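Local atomic coordinates of excretory-secretory protein 2 (Ancylostoma ceylanicum, PDB entry 3NSW), a protein that is probably an immunomodulator secreted by a parasitic hookworm, built on a netrin-like fold and representative of a family of nematode proteins. Residues E13-I19 / K99-L104; R36-Y42 / F59-D65; D74-V78 / V90-L96. All blocks are in the same frame, centred on the assembly; numbering follows the deposited sequence. Where two conformers were deposited one is given.

Two strand pairings and one pair of helices make up this example of a small netrin-like fold. Contact 1 joins helix 16-20 to helix 98-104, closing a loop of the chain inside which the other two are nested. Contacts 2 and 3 follow one another in series and belong to the same mixed sheet: contact 2 adds the outermost strand 59-63 to strand 37-45, and contact 3 pairs the arms of the hairpin 75-82/88-92. Contacts 1 and 2 lie on opposite sides of the chain's centre, their centres 22 Å apart. Contact 3 touches contact 1 through Ile14 and through a salt bridge from Lys91 to Glu100, so the helical pair is anchored directly on the hairpin.

Contact 1 of 3, residues E13-I19 / K99-L104; sequences EIRQEDI and KEKDLL
Terminal helices packed side by side against the strands are a feature of netrin-like folds, and this contact is consistent with that arrangement: Glu100 and Leu103 of helix 98-104 meet the chain that leads into helix 16-20. Glu100 holds the backbone of this lead-in: Ile14 N donates to Glu100 OE1 over 2.8 Å, almost perfectly straight at 178°. The donor comes to the anti side of that oxygen, somewhat out of the carboxylate plane. An extended Glu100 chain, with CD anti to CA (chi2 171°), carries the carboxylate across the gap, while its OE2 accepts from Ser97 N and pairs with Lys91, leaving both oxygens firmly engaged.

One turn on, Leu103 wedges its two methyls against polar atoms of the other segment. CD1 rests 3.4 Å from Ile14 O, and CD2 meets Gln16 OE1 at 3.3 Å. The same Gln16 OE1 receives a hydrogen bond from a water that also donates to Leu103 O, while Gln16 NE2 is bound to Asn20 OD1. Behind this polar rim the tip of Ile19 supplies the apolar filling, its CD1 lying 3.7 Å from Leu103 CB and 4.2 Å from Leu104 CD2.

The start of helix 16-20 is fixed from within. Arg15, at the N-cap position, gives its backbone N-H to Asp18 OD2, and its guanidinium grips the same carboxylate side-on through NE and NH2. Beneath the pair runs strand 88-92, where Phe89 receives both Ile14 and Asp18; Ile19 reaches Val48, and Leu104 packs on Leu96.

Contact 2 of 3, residues R36-Y42 / F59-D65; sequences RSYNLQY and FGTLRDD
Arg36 and Arg63 both carry CG opposite the backbone nitrogen across the CA–CB bond (chi1 -153° and -180°), and from the loop before strand 37-45 and from the end of strand 59-63 they converge on the carboxylate of Asp65. The two approach it differently. Arg63, stretched from CG to NE, takes it side-on, with NE bonded to Asp65 OD1 at 2.9 Å and NH2 to Asp65 OD2. Arg36 instead presents a guanidinium face: Asp65 OD1 sits over it, 2.7 Å from Arg36 NE, so this salt bridge is one of charge with no N-H aimed at the oxygen. The two guanidinium planes are nearly parallel, 7° apart, an arrangement that the shared carboxylate would be expected to stabilise.

These charges finish off an antiparallel pairing that adds strand 59-63, outermost in the sheet of this netrin-like fold, to strand 37-45. Tyr38 with Leu62 and Leu40 with Gly60 are its hydrogen-bonded pairs, and Asp64 N, bonding to Arg36 O at 3.1 Å, prolongs the pattern. Just beyond comes Cys66, whose disulfide to Cys7 secures the N-terminal segment.

On the face turned inward, Leu40 CD1 lies 4.0 Å from Leu62 CB, and both leucines reach Leu79 of strand 75-82. Tyr42 brings a ring edge to Gly60, with CE2 3.9 Å from Gly60 N, and its hydroxyl is bonded to Asn85 ND2. Tyr38 OH bonds to Leu71 N and, unusually short, to a water shared with Asp64 OD2; Asp64 OD1 receives the N-H groups of Cys66 and Gly67. On the opposite face, Gln41 OE1 approaches Phe59 CE1 to 3.5 Å, its amide steeply inclined to the ring.

Contact 3 of 3, residues D74-V78 / V90-L96; sequences DTDYV and VKLHDGL
Val78 and Lys91 form an antiparallel hydrogen-bonded pair, Val78 N to Lys91 O at 2.7 Å and Lys91 N to Val78 O at 3.0 Å, where the N-to-C directions of the short strand segments lie 130° apart. Past the non-hydrogen-bonded pair of Tyr77 and Leu92 the strand turns into a 3-10 segment, yet one more bond spans the gap: His93 N reaches Asp76 O at 3.0 Å, from above the carbonyl plane. A water donating to that same oxygen accepts from Asp94 N, so two donors grip Asp76 O.

The Tyr77 ring lies between two aliphatic side chains of the partner strand. Val90 CG1 meets Tyr77 CD1 at 3.4 Å, and Leu92 CD1 approaches Tyr77 CE1 at 3.7 Å. Leu92 has CG opposite its own nitrogen (chi1 -163°), and the turn at chi2 brings CD1 there and tightly onto Thr75 CG2, 3.4 Å away. The Tyr77 hydroxyl accepts from Thr72 N.

This is the open end of the beta hairpin 75-82/88-92, whose far end carries the Cys81–Cys88 disulfide, in the sheet of the netrin-like fold. Beside Lys91, Val78 CG2 touches the edge of the His93 ring at CD2 and also meets Leu96 CD1 at 3.9 Å. The His93 ring stacks on Tyr27, while Asp76 OD1 is held by Thr29 and Lys91 NZ by Ser12 O.

Contact 1 of 3, residues E13-I19 / K99-L104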
loop_
_atom_site.group_PDB
_atom_site.type_symbol
_atom_site.label_atom_id
_atom_site.label_comp_id
_atom_site.label_asym_id
_atom_site.label_seq_id
_atom_site.Cartn_x
_atom_site.Cartn_y
_atom_site.Cartn_z
ATOM N N GLU A 13 12.779 2.349 -1.604
ATOM C CA GLU A 13 12.575 3.740 -1.179
ATOM C C GLU A 13 11.351 4.363 -1.846
ATOM O O GLU A 13 11.188 4.282 -3.065
ATOM C CB GLU A 13 13.828 4.586 -1.462
ATOM C CG GLU A 13 13.714 6.040 -1.009
ATOM C CD GLU A 13 14.990 6.850 -1.197
ATOM O OE1 GLU A 13 15.896 6.411 -1.938
ATOM O OE2 GLU A 13 15.079 7.943 -0.602
ATOM N N ILE A 14 10.492 4.984 -1.040
ATOM C CA ILE A 14 9.360 5.725 -1.576
ATOM C C ILE A 14 9.847 7.102 -2.031
ATOM O O ILE A 14 10.463 7.841 -1.255
ATOM C CB ILE A 14 8.220 5.883 -0.541
ATOM C CG1 ILE A 14 7.696 4.512 -0.098
ATOM C CG2 ILE A 14 7.095 6.753 -1.108
ATOM C CD1 ILE A 14 6.800 4.581 1.114
ATOM N N ARG A 15 9.567 7.434 -3.295
ATOM C CA ARG A 15 9.914 8.743 -3.852
ATOM C C ARG A 15 8.668 9.493 -4.332
ATOM O O ARG A 15 7.599 8.900 -4.476
ATOM C CB ARG A 15 10.906 8.584 -5.011
ATOM C CG ARG A 15 12.152 7.769 -4.670
ATOM C CD ARG A 15 12.658 6.997 -5.882
ATOM N NE ARG A 15 11.587 6.230 -6.529
ATOM C CZ ARG A 15 11.770 5.342 -7.504
ATOM N NH1 ARG A 15 12.992 5.081 -7.961
ATOM N NH2 ARG A 15 10.727 4.708 -8.023
ATOM N N GLN A 16 8.820 10.790 -4.604
ATOM C CA GLN A 16 7.714 11.621 -5.106
ATOM C C GLN A 16 6.998 11.048 -6.345
ATOM O O GLN A 16 5.765 11.114 -6.449
ATOM C CB GLN A 16 8.201 13.049 -5.393
ATOM C CG GLN A 16 7.077 14.059 -5.606
ATOM C CD GLN A 16 6.190 14.208 -4.388
ATOM O OE1 GLN A 16 6.658 14.571 -3.315
ATOM N NE2 GLN A 16 4.899 13.930 -4.551
ATOM N N GLU A 17 7.771 10.485 -7.269
ATOM C CA GLU A 17 7.219 9.908 -8.500
ATOM C C GLU A 17 6.254 8.764 -8.195
ATOM O O GLU A 17 5.236 8.604 -8.876
ATOM C CB GLU A 17 8.325 9.396 -9.431
ATOM C CG GLU A 17 9.482 10.336 -9.626
ATOM C CD GLU A 17 10.640 10.034 -8.703
ATOM O OE1 GLU A 17 11.424 9.114 -9.024
ATOM O OE2 GLU A 17 10.775 10.717 -7.665
ATOM N N ASP A 18 6.587 7.968 -7.179
ATOM C CA ASP A 18 5.764 6.832 -6.789
ATOM C C ASP A 18 4.443 7.320 -6.200
ATOM O O ASP A 18 3.375 6.843 -6.581
ATOM C CB ASP A 18 6.517 5.933 -5.801
ATOM C CG ASP A 18 7.897 5.543 -6.300
ATOM O OD1 ASP A 18 7.990 5.012 -7.429
ATOM O OD2 ASP A 18 8.892 5.770 -5.570
ATOM N N ILE A 19 4.541 8.297 -5.301
ATOM C CA ILE A 19 3.388 8.928 -4.667
ATOM C C ILE A 19 2.454 9.602 -5.678
ATOM O O ILE A 19 1.238 9.440 -5.600
ATOM C CB ILE A 19 3.830 9.940 -3.601
ATOM C CG1 ILE A 19 4.460 9.197 -2.410
ATOM C CG2 ILE A 19 2.637 10.775 -3.112
ATOM C CD1 ILE A 19 5.301 10.096 -1.519
ATOM N N LYS A 99 13.241 11.166 5.255
ATOM C CA LYS A 99 12.920 11.668 3.927
ATOM C C LYS A 99 11.548 11.166 3.486
ATOM O O LYS A 99 10.714 11.956 3.035
ATOM C CB LYS A 99 14.003 11.283 2.906
ATOM C CG LYS A 99 13.718 11.770 1.492
ATOM C CD LYS A 99 14.833 11.400 0.521
ATOM C CE LYS A 99 16.123 12.131 0.823
ATOM N NZ LYS A 99 17.159 11.824 -0.203
ATOM N N GLU A 100 11.308 9.861 3.633
ATOM C CA GLU A 100 10.040 9.249 3.251
ATOM C C GLU A 100 8.885 9.742 4.125
ATOM O O GLU A 100 7.783 9.999 3.617
ATOM C CB GLU A 100 10.142 7.721 3.315
ATOM C CG GLU A 100 11.119 7.123 2.298
ATOM C CD GLU A 100 11.355 5.639 2.533
ATOM O OE1 GLU A 100 10.928 4.824 1.691
ATOM O OE2 GLU A 100 11.961 5.289 3.561
ATOM N N LYS A 101 9.152 9.893 5.421
ATOM C CA LYS A 101 8.171 10.450 6.355
ATOM C C LYS A 101 7.710 11.842 5.916
ATOM O O LYS A 101 6.513 12.119 5.888
ATOM C CB LYS A 101 8.720 10.470 7.784
ATOM C CG LYS A 101 8.930 9.082 8.367
ATOM C CD LYS A 101 9.416 9.134 9.810
ATOM C CE LYS A 101 9.629 7.731 10.369
ATOM N NZ LYS A 101 10.211 7.767 11.742
ATOM N N ASP A 102 8.661 12.686 5.516
ATOM C CA ASP A 102 8.358 14.021 4.991
ATOM C C ASP A 102 7.525 14.001 3.701
ATOM O O ASP A 102 6.600 14.802 3.556
ATOM C CB ASP A 102 9.648 14.834 4.789
ATOM C CG ASP A 102 10.301 15.265 6.099
ATOM O OD1 ASP A 102 9.657 15.204 7.173
ATOM O OD2 ASP A 102 11.476 15.689 6.046
ATOM N N LEU A 103 7.836 13.079 2.781
ATOM C CA LEU A 103 7.080 12.933 1.530
ATOM C C LEU A 103 5.636 12.538 1.801
ATOM O O LEU A 103 4.720 12.961 1.090
ATOM C CB LEU A 103 7.716 11.885 0.605
ATOM C CG LEU A 103 8.999 12.235 -0.151
ATOM C CD1 LEU A 103 9.460 11.055 -0.962
ATOM C CD2 LEU A 103 8.812 13.454 -1.043
ATOM N N LEU A 104 5.453 11.711 2.825
ATOM C CA LEU A 104 4.143 11.210 3.215
ATOM C C LEU A 104 3.416 12.182 4.143
ATOM O O LEU A 104 2.230 11.996 4.449
ATOM C CB LEU A 104 4.294 9.844 3.901
ATOM C CG LEU A 104 4.804 8.693 3.028
ATOM C CD1 LEU A 104 5.088 7.467 3.890
ATOM C CD2 LEU A 104 3.789 8.371 1.942
HETATM O O HOH W 1 4.699 14.522 -1.074
#

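Contact 2 of 3, residues R36-Y42 / F59-D65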
loop_
_atom_site.group_PDB
_atom_site.type_symbol
_atom_site.label_atom_id
_atom_site.label_comp_id
_atom_site.label_asym_id
_atom_site.label_seq_id
_atom_site.Cartn_x
_atom_site.Cartn_y
_atom_site.Cartn_z
ATOM N N ARG A 36 -5.997 -15.691 -2.815
ATOM C CA ARG A 36 -5.076 -14.913 -3.633
ATOM C C ARG A 36 -4.876 -13.479 -3.131
ATOM O O ARG A 36 -4.082 -12.723 -3.712
ATOM C CB ARG A 36 -5.597 -14.890 -5.065
ATOM C CG ARG A 36 -4.554 -14.720 -6.145
ATOM C CD ARG A 36 -5.272 -14.432 -7.438
ATOM N NE ARG A 36 -4.580 -14.950 -8.614
ATOM C CZ ARG A 36 -5.189 -15.261 -9.755
ATOM N NH1 ARG A 36 -6.502 -15.119 -9.870
ATOM N NH2 ARG A 36 -4.489 -15.717 -10.784
ATOM N N SER A 37 -5.588 -13.110 -2.062
ATOM C CA SER A 37 -5.552 -11.752 -1.526
ATOM C C SER A 37 -5.125 -11.690 -0.065
ATOM O O SER A 37 -5.531 -12.540 0.745
ATOM C CB SER A 37 -6.928 -11.090 -1.639
ATOM O OG SER A 37 -7.340 -10.964 -2.982
ATOM N N TYR A 38 -4.338 -10.674 0.256
ATOM C CA TYR A 38 -4.013 -10.327 1.626
ATOM C C TYR A 38 -5.183 -9.554 2.216
ATOM O O TYR A 38 -5.786 -8.723 1.532
ATOM C CB TYR A 38 -2.754 -9.455 1.652
ATOM C CG TYR A 38 -1.501 -10.156 1.187
ATOM C CD1 TYR A 38 -0.770 -10.968 2.062
ATOM C CD2 TYR A 38 -1.038 -10.014 -0.134
ATOM C CE1 TYR A 38 0.380 -11.606 1.649
ATOM C CE2 TYR A 38 0.116 -10.669 -0.561
ATOM C CZ TYR A 38 0.823 -11.450 0.340
ATOM O OH TYR A 38 1.964 -12.101 -0.050
ATOM N N ASN A 39 -5.503 -9.833 3.480
ATOM C CA ASN A 39 -6.451 -9.040 4.249
ATOM C C ASN A 39 -5.724 -7.881 4.909
ATOM O O ASN A 39 -4.610 -8.045 5.428
ATOM C CB ASN A 39 -7.129 -9.887 5.338
ATOM C CG ASN A 39 -8.035 -10.968 4.776
ATOM O OD1 ASN A 39 -8.032 -12.097 5.268
ATOM N ND2 ASN A 39 -8.828 -10.631 3.767
ATOM N N LEU A 40 -6.361 -6.714 4.886
ATOM C CA LEU A 40 -5.765 -5.468 5.372
ATOM C C LEU A 40 -6.632 -4.756 6.404
ATOM O O LEU A 40 -7.873 -4.715 6.292
ATOM C CB LEU A 40 -5.561 -4.484 4.209
ATOM C CG LEU A 40 -4.782 -4.973 2.992
ATOM C CD1 LEU A 40 -4.796 -3.906 1.898
ATOM C CD2 LEU A 40 -3.354 -5.322 3.396
ATOM N N GLN A 41 -5.959 -4.204 7.405
ATOM C CA GLN A 41 -6.540 -3.215 8.294
ATOM C C GLN A 41 -5.935 -1.871 7.921
ATOM O O GLN A 41 -4.716 -1.729 7.864
ATOM C CB GLN A 41 -6.217 -3.546 9.759
ATOM C CG GLN A 41 -6.447 -2.400 10.743
ATOM C CD GLN A 41 -7.909 -2.233 11.136
ATOM O OE1 GLN A 41 -8.571 -3.192 11.524
ATOM N NE2 GLN A 41 -8.414 -1.008 11.038
ATOM N N TYR A 42 -6.786 -0.885 7.670
ATOM C CA TYR A 42 -6.320 0.466 7.351
ATOM C C TYR A 42 -6.284 1.318 8.608
ATOM O O TYR A 42 -7.266 1.387 9.346
ATOM C CB TYR A 42 -7.265 1.121 6.340
ATOM C CG TYR A 42 -7.051 0.635 4.935
ATOM C CD1 TYR A 42 -6.298 1.384 4.031
ATOM C CD2 TYR A 42 -7.598 -0.577 4.507
ATOM C CE1 TYR A 42 -6.090 0.938 2.729
ATOM C CE2 TYR A 42 -7.394 -1.035 3.214
ATOM C CZ TYR A 42 -6.651 -0.272 2.331
ATOM O OH TYR A 42 -6.460 -0.724 1.058
ATOM N N PHE A 59 -11.348 -1.936 6.696
ATOM C CA PHE A 59 -10.851 -3.202 6.141
ATOM C C PHE A 59 -10.782 -3.168 4.617
ATOM O O PHE A 59 -11.579 -2.493 3.963
ATOM C CB PHE A 59 -11.740 -4.379 6.566
ATOM C CG PHE A 59 -12.134 -4.353 8.013
ATOM C CD1 PHE A 59 -11.210 -4.657 9.007
ATOM C CD2 PHE A 59 -13.436 -4.025 8.382
ATOM C CE1 PHE A 59 -11.579 -4.634 10.352
ATOM C CE2 PHE A 59 -13.813 -4.000 9.723
ATOM C CZ PHE A 59 -12.879 -4.304 10.708
ATOM N N GLY A 60 -9.834 -3.913 4.058
ATOM C CA GLY A 60 -9.773 -4.115 2.602
ATOM C C GLY A 60 -8.917 -5.318 2.282
ATOM O O GLY A 60 -8.514 -6.056 3.184
ATOM N N THR A 61 -8.640 -5.511 0.996
ATOM C CA THR A 61 -7.846 -6.646 0.541
ATOM C C THR A 61 -6.907 -6.193 -0.563
ATOM O O THR A 61 -7.143 -5.179 -1.238
ATOM C CB THR A 61 -8.725 -7.786 -0.022
ATOM O OG1 THR A 61 -9.518 -7.274 -1.099
ATOM C CG2 THR A 61 -9.638 -8.378 1.050
ATOM N N LEU A 62 -5.818 -6.933 -0.721
ATOM C CA LEU A 62 -4.848 -6.664 -1.777
ATOM C C LEU A 62 -4.594 -7.946 -2.556
ATOM O O LEU A 62 -4.021 -8.895 -2.028
ATOM C CB LEU A 62 -3.533 -6.148 -1.163
ATOM C CG LEU A 62 -2.377 -5.896 -2.140
ATOM C CD1 LEU A 62 -2.725 -4.753 -3.095
ATOM C CD2 LEU A 62 -1.091 -5.595 -1.352
ATOM N N ARG A 63 -5.024 -7.974 -3.817
ATOM C CA ARG A 63 -4.816 -9.139 -4.669
ATOM C C ARG A 63 -3.389 -9.184 -5.225
ATOM O O ARG A 63 -2.827 -8.146 -5.575
ATOM C CB ARG A 63 -5.840 -9.113 -5.805
ATOM C CG ARG A 63 -5.738 -10.279 -6.762
ATOM C CD ARG A 63 -6.988 -10.374 -7.612
ATOM N NE ARG A 63 -6.683 -11.026 -8.876
ATOM C CZ ARG A 63 -7.554 -11.239 -9.855
ATOM N NH1 ARG A 63 -8.817 -10.853 -9.741
ATOM N NH2 ARG A 63 -7.145 -11.814 -10.968
ATOM N N ASP A 64 -2.811 -10.383 -5.303
ATOM C CA ASP A 64 -1.480 -10.576 -5.902
ATOM C C ASP A 64 -1.504 -11.764 -6.853
ATOM O O ASP A 64 -1.598 -12.915 -6.418
ATOM C CB ASP A 64 -0.385 -10.757 -4.829
ATOM C CG ASP A 64 1.011 -11.015 -5.430
ATOM O OD1 ASP A 64 1.234 -10.747 -6.628
ATOM O OD2 ASP A 64 1.902 -11.489 -4.694
ATOM N N ASP A 65 -1.403 -11.467 -8.146
ATOM C CA ASP A 65 -1.432 -12.479 -9.203
ATOM C C ASP A 65 -0.041 -12.994 -9.596
ATOM O O ASP A 65 0.073 -13.923 -10.400
ATOM C CB ASP A 65 -2.091 -11.884 -10.450
ATOM C CG ASP A 65 -3.610 -11.899 -10.387
ATOM O OD1 ASP A 65 -4.190 -12.353 -9.377
ATOM O OD2 ASP A 65 -4.232 -11.444 -11.363
HETATM O O HOH W 2 -2.110 -15.750 -11.519
HETATM O O HOH W 3 2.295 -12.779 -2.393
#

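Contact 3 of 3, residues D74-V78 / V90-L96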
loop_
_atom_site.group_PDB
_atom_site.type_symbol
_atom_site.label_atom_id
_atom_site.label_comp_id
_atom_site.label_asym_id
_atom_site.label_seq_id
_atom_site.Cartn_x
_atom_site.Cartn_y
_atom_site.Cartn_z
ATOM N N ASP A 74 0.583 -9.857 10.304
ATOM C CA ASP A 74 0.566 -8.884 11.400
ATOM C C ASP A 74 1.690 -7.872 11.234
ATOM O O ASP A 74 2.263 -7.395 12.217
ATOM C CB ASP A 74 0.686 -9.550 12.783
ATOM C CG ASP A 74 -0.403 -10.585 13.061
ATOM O OD1 ASP A 74 -1.576 -10.378 12.707
ATOM O OD2 ASP A 74 -0.060 -11.614 13.650
ATOM N N THR A 75 2.020 -7.568 9.982
ATOM C CA THR A 75 3.129 -6.670 9.681
ATOM C C THR A 75 2.615 -5.378 9.059
ATOM O O THR A 75 1.662 -5.391 8.274
ATOM C CB THR A 75 4.147 -7.356 8.753
ATOM O OG1 THR A 75 4.616 -8.552 9.394
ATOM C CG2 THR A 75 5.348 -6.452 8.491
ATOM N N ASP A 76 3.238 -4.259 9.420
ATOM C CA ASP A 76 2.741 -2.963 9.000
ATOM C C ASP A 76 3.445 -2.525 7.714
ATOM O O ASP A 76 4.659 -2.656 7.603
ATOM C CB ASP A 76 2.973 -1.909 10.069
ATOM C CG ASP A 76 2.104 -2.107 11.310
ATOM O OD1 ASP A 76 1.233 -2.996 11.317
ATOM O OD2 ASP A 76 2.295 -1.340 12.267
ATOM N N TYR A 77 2.672 -1.978 6.777
ATOM C CA TYR A 77 3.212 -1.488 5.501
ATOM C C TYR A 77 2.666 -0.127 5.119
ATOM O O TYR A 77 1.567 0.260 5.524
ATOM C CB TYR A 77 2.841 -2.469 4.386
ATOM C CG TYR A 77 3.478 -3.821 4.563
ATOM C CD1 TYR A 77 4.786 -4.046 4.149
ATOM C CD2 TYR A 77 2.783 -4.876 5.194
ATOM C CE1 TYR A 77 5.388 -5.295 4.319
ATOM C CE2 TYR A 77 3.384 -6.123 5.373
ATOM C CZ TYR A 77 4.682 -6.320 4.926
ATOM O OH TYR A 77 5.284 -7.538 5.096
ATOM N N VAL A 78 3.431 0.605 4.317
ATOM C CA VAL A 78 2.852 1.717 3.582
ATOM C C VAL A 78 2.458 1.122 2.232
ATOM O O VAL A 78 3.255 0.413 1.605
ATOM C CB VAL A 78 3.863 2.863 3.384
ATOM C CG1 VAL A 78 3.259 3.960 2.515
ATOM C CG2 VAL A 78 4.277 3.439 4.736
ATOM N N VAL A 90 4.586 -1.244 -2.184
ATOM C CA VAL A 90 4.550 -1.646 -0.769
ATOM C C VAL A 90 5.921 -1.403 -0.143
ATOM O O VAL A 90 6.946 -1.726 -0.746
ATOM C CB VAL A 90 4.209 -3.157 -0.621
ATOM C CG1 VAL A 90 3.956 -3.497 0.858
ATOM C CG2 VAL A 90 2.998 -3.532 -1.468
ATOM N N LYS A 91 5.931 -0.852 1.067
ATOM C CA LYS A 91 7.159 -0.603 1.815
ATOM C C LYS A 91 6.891 -0.904 3.290
ATOM O O LYS A 91 5.854 -0.527 3.823
ATOM C CB LYS A 91 7.587 0.861 1.647
ATOM C CG LYS A 91 8.593 1.376 2.695
ATOM C CD LYS A 91 10.036 1.341 2.201
ATOM C CE LYS A 91 10.982 1.735 3.335
ATOM N NZ LYS A 91 12.324 2.158 2.878
ATOM N N LEU A 92 7.811 -1.620 3.932
ATOM C CA LEU A 92 7.703 -1.889 5.365
ATOM C C LEU A 92 7.635 -0.581 6.134
ATOM O O LEU A 92 8.520 0.264 6.008
ATOM C CB LEU A 92 8.919 -2.696 5.846
ATOM C CG LEU A 92 8.783 -3.396 7.193
ATOM C CD1 LEU A 92 7.820 -4.562 7.050
ATOM C CD2 LEU A 92 10.147 -3.870 7.671
ATOM N N HIS A 93 6.584 -0.410 6.931
ATOM C CA HIS A 93 6.392 0.830 7.674
ATOM C C HIS A 93 7.551 1.120 8.637
ATOM O O HIS A 93 8.009 2.263 8.732
ATOM C CB HIS A 93 5.056 0.816 8.423
ATOM C CG HIS A 93 4.743 2.106 9.108
ATOM N ND1 HIS A 93 4.968 2.311 10.451
ATOM C CD2 HIS A 93 4.220 3.260 8.634
ATOM C CE1 HIS A 93 4.605 3.539 10.775
ATOM N NE2 HIS A 93 4.140 4.133 9.691
ATOM N N ASP A 94 8.038 0.084 9.317
ATOM C CA ASP A 94 9.158 0.226 10.272
ATOM C C ASP A 94 10.484 0.583 9.586
ATOM O O ASP A 94 11.466 0.904 10.264
ATOM C CB ASP A 94 9.342 -1.053 11.101
ATOM C CG ASP A 94 8.276 -1.228 12.178
ATOM O OD1 ASP A 94 7.614 -0.238 12.563
ATOM O OD2 ASP A 94 8.105 -2.379 12.646
ATOM N N GLY A 95 10.510 0.507 8.255
ATOM C CA GLY A 95 11.696 0.847 7.466
ATOM C C GLY A 95 11.726 2.243 6.861
ATOM O O GLY A 95 12.653 2.571 6.119
ATOM N N LEU A 96 10.723 3.062 7.171
ATOM C CA LEU A 96 10.643 4.445 6.671
ATOM C C LEU A 96 11.781 5.345 7.182
ATOM O O LEU A 96 12.044 5.411 8.385
ATOM C CB LEU A 96 9.294 5.081 7.040
ATOM C CG LEU A 96 7.985 4.646 6.359
ATOM C CD1 LEU A 96 6.787 5.297 7.037
ATOM C CD2 LEU A 96 7.987 4.987 4.884
HETATM O O HOH W 4 6.591 -2.397 9.589
#